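Local coordinates for protein transcription activator HlyU (Vibrio vulnificus, PDB 3JTH) that probably binds DNA as a dimeric ArsR-family winged helix-turn-helix regulator and activates transcription, with the toxin gene rtxA as a likely target, at residues 26-31 / 55-60; 65-70 / 78-83. All coordinates share one frame; numbering follows the deposited sequence.

Contact 1: 26-31 / 55-60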
ATOM      1  N   LEU A  26      -0.914   0.491 -10.572  1.00 25.01           N
ATOM      2  CA  LEU A  26      -1.599   1.508  -9.782  1.00 26.97           C
ATOM      3  C   LEU A  26      -2.279   2.515 -10.695  1.00 23.14           C
ATOM      4  O   LEU A  26      -3.419   2.912 -10.462  1.00 26.45           O
ATOM      5  CB  LEU A  26      -0.619   2.212  -8.834  1.00 25.44           C
ATOM      6  CG  LEU A  26      -1.318   3.035  -7.746  1.00 27.97           C
ATOM      7  CD1 LEU A  26      -2.251   2.129  -6.940  1.00 28.60           C
ATOM      8  CD2 LEU A  26      -0.301   3.687  -6.830  1.00 29.46           C
ATOM      9  N   GLN A  27      -1.593   2.917 -11.753  1.00 27.27           N
ATOM     10  CA  GLN A  27      -2.185   3.874 -12.674  1.00 27.98           C
ATOM     11  C   GLN A  27      -3.481   3.300 -13.233  1.00 26.89           C
ATOM     12  O   GLN A  27      -4.482   3.997 -13.358  1.00 24.97           O
ATOM     13  CB  GLN A  27      -1.203   4.194 -13.801  1.00 26.42           C
ATOM     14  CG  GLN A  27       0.049   4.908 -13.314  1.00 28.40           C
ATOM     15  CD  GLN A  27       1.066   5.152 -14.425  1.00 31.45           C
ATOM     16  OE1 GLN A  27       2.213   5.519 -14.161  1.00 31.51           O
ATOM     17  NE2 GLN A  27       0.648   4.950 -15.668  1.00 29.00           N
ATOM     18  N   ILE A  28      -3.451   2.014 -13.556  1.00 26.73           N
ATOM     19  CA  ILE A  28      -4.617   1.333 -14.091  1.00 26.14           C
ATOM     20  C   ILE A  28      -5.708   1.264 -13.027  1.00 27.11           C
ATOM     21  O   ILE A  28      -6.871   1.547 -13.299  1.00 27.77           O
ATOM     22  CB  ILE A  28      -4.265  -0.097 -14.538  1.00 24.31           C
ATOM     23  CG1 ILE A  28      -3.360  -0.042 -15.774  1.00 26.51           C
ATOM     24  CG2 ILE A  28      -5.540  -0.877 -14.811  1.00 25.66           C
ATOM     25  CD1 ILE A  28      -2.711  -1.376 -16.109  1.00 27.53           C
ATOM     26  N   LEU A  29      -5.331   0.875 -11.816  1.00 23.43           N
ATOM     27  CA  LEU A  29      -6.305   0.785 -10.739  1.00 23.80           C
ATOM     28  C   LEU A  29      -6.936   2.153 -10.464  1.00 24.81           C
ATOM     29  O   LEU A  29      -8.148   2.256 -10.264  1.00 26.34           O
ATOM     30  CB  LEU A  29      -5.624   0.257  -9.482  1.00 23.13           C
ATOM     31  CG  LEU A  29      -5.222  -1.223  -9.558  1.00 24.36           C
ATOM     32  CD1 LEU A  29      -4.314  -1.568  -8.389  1.00 22.23           C
ATOM     33  CD2 LEU A  29      -6.475  -2.086  -9.570  1.00 23.87           C
ATOM     34  N   CYS A  30      -6.111   3.198 -10.460  1.00 23.03           N
ATOM     35  CA  CYS A  30      -6.592   4.548 -10.204  1.00 24.13           C
ATOM     36  C   CYS A  30      -7.589   4.977 -11.279  1.00 28.33           C
ATOM     37  O   CYS A  30      -8.609   5.599 -10.974  1.00 29.79           O
ATOM     38  CB  CYS A  30      -5.407   5.519 -10.155  1.00 29.61           C
ATOM     39  SG  CYS A  30      -4.144   5.081  -8.922  1.00 38.64           S
HETATM   40  N   MSE A  31      -7.295   4.631 -12.533  1.00 27.79           N
HETATM   41  CA  MSE A  31      -8.153   4.972 -13.659  1.00 30.77           C
HETATM   42  C   MSE A  31      -9.502   4.284 -13.592  1.00 30.37           C
HETATM   43  O   MSE A  31     -10.491   4.791 -14.137  1.00 30.50           O
HETATM   44  CB  MSE A  31      -7.477   4.591 -14.980  1.00 49.21           C
HETATM   45  CG  MSE A  31      -6.381   5.537 -15.418  1.00 59.23           C
HETATM   46 SE   MSE A  31      -7.036   7.353 -15.585  1.00 78.27          SE
HETATM   47  CE  MSE A  31      -8.258   7.080 -17.060  1.00 68.54           C
ATOM     48  N   GLN A  55      -0.635  -7.235 -20.504  1.00 40.27           N
ATOM     49  CA  GLN A  55       0.088  -7.945 -19.448  1.00 40.17           C
ATOM     50  C   GLN A  55      -0.345  -7.512 -18.043  1.00 39.89           C
ATOM     51  O   GLN A  55      -0.647  -8.353 -17.186  1.00 40.11           O
ATOM     52  CB  GLN A  55       1.595  -7.717 -19.583  1.00 41.59           C
ATOM     53  CG  GLN A  55       2.185  -8.178 -20.900  1.00 44.29           C
ATOM     54  CD  GLN A  55       3.675  -7.896 -20.990  1.00 44.85           C
ATOM     55  OE1 GLN A  55       4.474  -8.451 -20.231  1.00 43.63           O
ATOM     56  NE2 GLN A  55       4.056  -7.023 -21.919  1.00 47.07           N
ATOM     57  N   HIS A  56      -0.352  -6.201 -17.801  1.00 34.71           N
ATOM     58  CA  HIS A  56      -0.746  -5.668 -16.496  1.00 32.65           C
ATOM     59  C   HIS A  56      -2.169  -6.046 -16.148  1.00 32.04           C
ATOM     60  O   HIS A  56      -2.464  -6.381 -15.005  1.00 33.70           O
ATOM     61  CB  HIS A  56      -0.593  -4.147 -16.469  1.00 27.47           C
ATOM     62  CG  HIS A  56       0.830  -3.700 -16.359  1.00 26.35           C
ATOM     63  ND1 HIS A  56       1.611  -3.985 -15.263  1.00 29.14           N
ATOM     64  CD2 HIS A  56       1.627  -3.042 -17.231  1.00 28.74           C
ATOM     65  CE1 HIS A  56       2.834  -3.524 -15.464  1.00 28.59           C
ATOM     66  NE2 HIS A  56       2.869  -2.948 -16.651  1.00 28.14           N
ATOM     67  N   LEU A  57      -3.048  -5.990 -17.140  1.00 38.09           N
ATOM     68  CA  LEU A  57      -4.440  -6.343 -16.932  1.00 39.41           C
ATOM     69  C   LEU A  57      -4.553  -7.805 -16.539  1.00 41.16           C
ATOM     70  O   LEU A  57      -5.225  -8.135 -15.564  1.00 40.97           O
ATOM     71  CB  LEU A  57      -5.256  -6.078 -18.195  1.00 36.73           C
ATOM     72  CG  LEU A  57      -5.554  -4.594 -18.408  1.00 36.62           C
ATOM     73  CD1 LEU A  57      -6.282  -4.382 -19.732  1.00 34.58           C
ATOM     74  CD2 LEU A  57      -6.385  -4.089 -17.232  1.00 35.68           C
ATOM     75  N   ALA A  58      -3.891  -8.678 -17.297  1.00 38.30           N
ATOM     76  CA  ALA A  58      -3.915 -10.108 -17.005  1.00 39.95           C
ATOM     77  C   ALA A  58      -3.500 -10.314 -15.553  1.00 40.95           C
ATOM     78  O   ALA A  58      -4.155 -11.041 -14.812  1.00 41.48           O
ATOM     79  CB  ALA A  58      -2.965 -10.860 -17.947  1.00 26.97           C
ATOM     80  N   TRP A  59      -2.418  -9.646 -15.153  1.00 38.00           N
ATOM     81  CA  TRP A  59      -1.888  -9.735 -13.794  1.00 41.70           C
ATOM     82  C   TRP A  59      -2.929  -9.277 -12.761  1.00 42.97           C
ATOM     83  O   TRP A  59      -3.160  -9.956 -11.745  1.00 40.32           O
ATOM     84  CB  TRP A  59      -0.629  -8.874 -13.674  1.00 67.51           C
ATOM     85  CG  TRP A  59       0.360  -9.379 -12.670  1.00 74.76           C
ATOM     86  CD1 TRP A  59       1.395 -10.241 -12.902  1.00 75.85           C
ATOM     87  CD2 TRP A  59       0.404  -9.068 -11.270  1.00 77.61           C
ATOM     88  NE1 TRP A  59       2.081 -10.482 -11.737  1.00 79.04           N
ATOM     89  CE2 TRP A  59       1.496  -9.776 -10.720  1.00 77.94           C
ATOM     90  CE3 TRP A  59      -0.372  -8.258 -10.428  1.00 79.41           C
ATOM     91  CZ2 TRP A  59       1.832  -9.702  -9.361  1.00 79.28           C
ATOM     92  CZ3 TRP A  59      -0.037  -8.185  -9.073  1.00 80.03           C
ATOM     93  CH2 TRP A  59       1.057  -8.904  -8.556  1.00 80.05           C
ATOM     94  N   LEU A  60      -3.537  -8.118 -13.022  1.00 43.13           N
ATOM     95  CA  LEU A  60      -4.554  -7.547 -12.139  1.00 45.08           C
ATOM     96  C   LEU A  60      -5.715  -8.529 -11.957  1.00 46.30           C
ATOM     97  O   LEU A  60      -6.242  -8.680 -10.850  1.00 45.15           O
ATOM     98  CB  LEU A  60      -5.058  -6.217 -12.722  1.00 38.31           C
ATOM     99  CG  LEU A  60      -4.618  -4.903 -12.052  1.00 37.80           C
ATOM    100  CD1 LEU A  60      -3.358  -5.100 -11.210  1.00 36.06           C
ATOM    101  CD2 LEU A  60      -4.401  -3.845 -13.135  1.00 36.87           C
TER

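Contact 2: 65-70 / 78-83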
ATOM      1  N   LEU A  65      -8.095  -8.124  -8.612  1.00 45.00           N
ATOM      2  CA  LEU A  65      -8.289  -6.710  -8.289  1.00 42.98           C
ATOM      3  C   LEU A  65      -9.144  -5.993  -9.334  1.00 40.80           C
ATOM      4  O   LEU A  65      -9.621  -4.883  -9.103  1.00 40.91           O
ATOM      5  CB  LEU A  65      -6.938  -5.995  -8.149  1.00 46.72           C
ATOM      6  CG  LEU A  65      -6.074  -6.349  -6.931  1.00 47.28           C
ATOM      7  CD1 LEU A  65      -4.824  -5.484  -6.918  1.00 46.83           C
ATOM      8  CD2 LEU A  65      -6.869  -6.140  -5.650  1.00 45.95           C
ATOM      9  N   VAL A  66      -9.336  -6.634 -10.479  1.00 37.39           N
ATOM     10  CA  VAL A  66     -10.128  -6.063 -11.560  1.00 36.81           C
ATOM     11  C   VAL A  66     -10.958  -7.155 -12.211  1.00 37.13           C
ATOM     12  O   VAL A  66     -10.552  -8.313 -12.220  1.00 37.77           O
ATOM     13  CB  VAL A  66      -9.214  -5.423 -12.634  1.00 41.09           C
ATOM     14  CG1 VAL A  66     -10.026  -5.016 -13.852  1.00 41.33           C
ATOM     15  CG2 VAL A  66      -8.502  -4.210 -12.052  1.00 38.10           C
ATOM     16  N   THR A  67     -12.127  -6.792 -12.735  1.00 34.54           N
ATOM     17  CA  THR A  67     -12.998  -7.754 -13.405  1.00 36.43           C
ATOM     18  C   THR A  67     -13.351  -7.219 -14.779  1.00 36.87           C
ATOM     19  O   THR A  67     -12.967  -6.109 -15.137  1.00 34.38           O
ATOM     20  CB  THR A  67     -14.317  -7.994 -12.645  1.00 54.70           C
ATOM     21  OG1 THR A  67     -14.151  -7.659 -11.266  1.00 58.05           O
ATOM     22  CG2 THR A  67     -14.705  -9.454 -12.736  1.00 53.40           C
ATOM     23  N   THR A  68     -14.092  -8.005 -15.548  1.00 40.61           N
ATOM     24  CA  THR A  68     -14.477  -7.583 -16.885  1.00 45.01           C
ATOM     25  C   THR A  68     -15.980  -7.672 -17.097  1.00 50.03           C
ATOM     26  O   THR A  68     -16.703  -8.257 -16.278  1.00 48.82           O
ATOM     27  CB  THR A  68     -13.776  -8.439 -17.961  1.00 39.60           C
ATOM     28  OG1 THR A  68     -14.053  -9.823 -17.725  1.00 37.31           O
ATOM     29  CG2 THR A  68     -12.273  -8.225 -17.920  1.00 38.59           C
ATOM     30  N   ARG A  69     -16.425  -7.079 -18.203  1.00 54.92           N
ATOM     31  CA  ARG A  69     -17.828  -7.038 -18.621  1.00 61.99           C
ATOM     32  C   ARG A  69     -17.762  -6.829 -20.138  1.00 65.08           C
ATOM     33  O   ARG A  69     -17.429  -5.738 -20.605  1.00 65.43           O
ATOM     34  CB  ARG A  69     -18.540  -5.865 -17.937  1.00 89.36           C
ATOM     35  CG  ARG A  69     -20.062  -5.886 -18.009  1.00 93.67           C
ATOM     36  CD  ARG A  69     -20.596  -4.810 -18.943  1.00 97.76           C
ATOM     37  NE  ARG A  69     -20.913  -5.328 -20.273  1.00101.64           N
ATOM     38  CZ  ARG A  69     -21.938  -6.134 -20.533  1.00102.73           C
ATOM     39  NH1 ARG A  69     -22.752  -6.517 -19.556  1.00103.21           N
ATOM     40  NH2 ARG A  69     -22.155  -6.562 -21.769  1.00102.38           N
ATOM     41  N   LYS A  70     -18.063  -7.884 -20.894  1.00 96.40           N
ATOM     42  CA  LYS A  70     -18.001  -7.871 -22.362  1.00 99.80           C
ATOM     43  C   LYS A  70     -18.999  -6.981 -23.109  1.00101.96           C
ATOM     44  O   LYS A  70     -19.813  -6.297 -22.488  1.00102.40           O
ATOM     45  CB  LYS A  70     -18.128  -9.303 -22.890  1.00 87.08           C
ATOM     46  CG  LYS A  70     -16.852  -9.873 -23.503  1.00 87.98           C
ATOM     47  CD  LYS A  70     -16.105 -10.824 -22.567  1.00 88.50           C
ATOM     48  CE  LYS A  70     -15.402 -10.103 -21.425  1.00 88.33           C
ATOM     49  NZ  LYS A  70     -14.463 -11.018 -20.709  1.00 87.60           N
ATOM     50  N   THR A  78     -13.164  -3.034 -14.668  1.00 28.01           N
ATOM     51  CA  THR A  78     -13.602  -2.284 -13.498  1.00 29.65           C
ATOM     52  C   THR A  78     -12.944  -2.899 -12.270  1.00 29.84           C
ATOM     53  O   THR A  78     -12.469  -4.037 -12.318  1.00 27.97           O
ATOM     54  CB  THR A  78     -15.154  -2.342 -13.354  1.00 33.06           C
ATOM     55  OG1 THR A  78     -15.584  -1.439 -12.332  1.00 35.07           O
ATOM     56  CG2 THR A  78     -15.611  -3.742 -12.989  1.00 32.11           C
ATOM     57  N   LEU A  79     -12.899  -2.158 -11.171  1.00 28.41           N
ATOM     58  CA  LEU A  79     -12.287  -2.690  -9.960  1.00 30.09           C
ATOM     59  C   LEU A  79     -13.126  -3.838  -9.431  1.00 31.47           C
ATOM     60  O   LEU A  79     -14.323  -3.905  -9.690  1.00 32.59           O
ATOM     61  CB  LEU A  79     -12.149  -1.598  -8.895  1.00 30.06           C
ATOM     62  CG  LEU A  79     -11.131  -0.507  -9.261  1.00 32.34           C
ATOM     63  CD1 LEU A  79     -11.030   0.517  -8.143  1.00 30.10           C
ATOM     64  CD2 LEU A  79      -9.766  -1.144  -9.491  1.00 29.37           C
ATOM     65  N   LYS A  80     -12.498  -4.746  -8.695  1.00 36.98           N
ATOM     66  CA  LYS A  80     -13.220  -5.886  -8.155  1.00 39.33           C
ATOM     67  C   LYS A  80     -13.322  -5.914  -6.633  1.00 38.77           C
ATOM     68  O   LYS A  80     -14.416  -5.782  -6.077  1.00 41.02           O
ATOM     69  CB  LYS A  80     -12.595  -7.193  -8.654  1.00 40.27           C
ATOM     70  CG  LYS A  80     -13.310  -8.456  -8.170  1.00 43.19           C
ATOM     71  CD  LYS A  80     -12.750  -9.710  -8.832  1.00 43.94           C
ATOM     72  CE  LYS A  80     -13.547 -10.949  -8.434  1.00 48.71           C
ATOM     73  NZ  LYS A  80     -13.129 -12.162  -9.197  1.00 47.98           N
ATOM     74  N   SER A  81     -12.192  -6.088  -5.956  1.00 36.17           N
ATOM     75  CA  SER A  81     -12.200  -6.171  -4.495  1.00 34.89           C
ATOM     76  C   SER A  81     -12.537  -4.860  -3.788  1.00 36.04           C
ATOM     77  O   SER A  81     -12.116  -3.776  -4.212  1.00 34.15           O
ATOM     78  CB  SER A  81     -10.852  -6.690  -3.977  1.00 37.22           C
ATOM     79  OG  SER A  81      -9.940  -5.630  -3.716  1.00 34.85           O
ATOM     80  N   GLU A  82     -13.296  -4.975  -2.701  1.00 31.28           N
ATOM     81  CA  GLU A  82     -13.692  -3.823  -1.905  1.00 32.58           C
ATOM     82  C   GLU A  82     -12.487  -3.158  -1.250  1.00 31.89           C
ATOM     83  O   GLU A  82     -12.488  -1.948  -0.997  1.00 31.89           O
ATOM     84  CB  GLU A  82     -14.675  -4.251  -0.820  1.00 44.86           C
ATOM     85  CG  GLU A  82     -16.032  -4.686  -1.337  1.00 48.25           C
ATOM     86  CD  GLU A  82     -16.663  -3.646  -2.248  1.00 51.44           C
ATOM     87  OE1 GLU A  82     -16.556  -2.439  -1.933  1.00 53.57           O
ATOM     88  OE2 GLU A  82     -17.268  -4.030  -3.273  1.00 50.60           O
ATOM     89  N   GLU A  83     -11.467  -3.952  -0.952  1.00 32.83           N
ATOM     90  CA  GLU A  83     -10.268  -3.418  -0.327  1.00 32.88           C
ATOM     91  C   GLU A  83      -9.522  -2.471  -1.284  1.00 31.13           C
ATOM     92  O   GLU A  83      -9.179  -1.349  -0.918  1.00 29.44           O
ATOM     93  CB  GLU A  83      -9.335  -4.553   0.104  1.00 41.33           C
ATOM     94  CG  GLU A  83      -9.836  -5.408   1.273  1.00 44.98           C
ATOM     95  CD  GLU A  83     -10.923  -6.388   0.868  1.00 46.36           C
ATOM     96  OE1 GLU A  83     -10.821  -6.947  -0.246  1.00 47.92           O
ATOM     97  OE2 GLU A  83     -11.867  -6.606   1.663  1.00 46.99           O
TER

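Contact 1: 26-31 / 55-60
Ile28 and Leu60 make the main apolar contact between the two helices: CG2 of Ile28 lies 3.6 Å from CD2 of Leu60, and the same leucine methyl is 4.0 Å from CB of Ile28. The two branches of Ile28 serve different partners. With chi1 at -69°, CG1 sits beside the backbone N and CG2 anti to it; CG2 also meets CD2 of Leu57 at 4.1 Å, which places this methyl against two leucines one turn apart on helix 50-62. The longer branch leads to CD1, which ends 3.5 Å from CB of His56; there the two side chains run at about a right angle, and it is the aliphatic root of the histidine that does the touching. Leu29 adds a looser contact at the flank, its CD2 being 4.2 Å from CG of Leu60.

The segment axes approach to 10.8 Å and cross at -72°, a separation bridged by the branched side chains of Ile28, Leu29, Leu57 and Leu60. Helix 23-31 packs here on helix 50-62, which by its place in the ArsR-type fold is the probable DNA-recognition helix of the winged helix-turn-helix, the second helix of the motif after 39-46. Leu46 of helix 39-46 also touches Ile28, so three helices share this apolar centre.

Within helix 50-62, Leu60 N donates to His56 O at 2.8 Å, one helical turn joining two residues that both touch Ile28. Arg24 and Arg25 of helix 23-31 touch the His56 side chain, while Val84 and Ile88 of helix 82-94 pack on Leu29.

Contact 2: 65-70 / 78-83
Thr67 and Thr78 face each other as an antiparallel hydrogen-bonded pair in the beta hairpin of strands 66-69 and 76-79, the wing of this winged helix-turn-helix fold. Both backbone groups of each residue are used across the pair. Thr67 N donates to Thr78 O at 2.8 Å, with the donor nearly in line with the C=O bond (163° at the oxygen); Thr78 N returns a bond to Thr67 O at 3.1 Å, its donor tilted 31° from the carbonyl plane. Farther along the hairpin, Arg69 and Tyr76 continue the backbone bonding.

Val66 and Leu79 form the adjoining non-hydrogen-bonded pair, with CA atoms 4.3 Å apart and diverging side chains. Thr78 O accepts a CA-H contact from Val66 CA at 3.2 Å besides the bond from Thr67 N. On the apolar side, Val66 CG2 is 4.2 Å from Leu79 CD2, and Leu32 touches both residues.

At the open end of the hairpin, just outside both strands, Leu65 O accepts a bond from Lys80 N at 2.9 Å. This donor sits above the carbonyl plane, 58° out of it, so the bond is not on a lone pair. From here the chain turns toward helix 82-94. Ser81 takes the N-cap position of that helix, and its OG is satisfied by Val84 N; CD2 of Leu65 lies against the same oxygen. The Leu65 side chain also reaches Leu16 and Ala19 of helix 2-20.

Lys80 leaves the hairpin as an extended chain, CG anti to the backbone N, and crosses the Thr67 side chain at about a right angle, where Lys80 CB comes to 3.1 Å from Thr67 OG1.

How the contacts relate
From the N terminus, helix 2-20 leads into helix 23-31, the first side of contact 1. The chain then runs through strand 37-38 and helix 39-46 before helix 50-62 closes that contact, a loop of 23 residues. Contact 2 opens only afterwards, at 65-70, and closes at 78-83 after seven intervening residues, so the two are in series, neither nested nor crossed. Their centres are nevertheless only about 10 Å apart, and they touch: Leu60 O and Leu65 N form a probable hydrogen bond where helix passes into hairpin, and Leu29 packs on both Val66 and Leu79. Together they join the helical core to the wing and to helix 82-94.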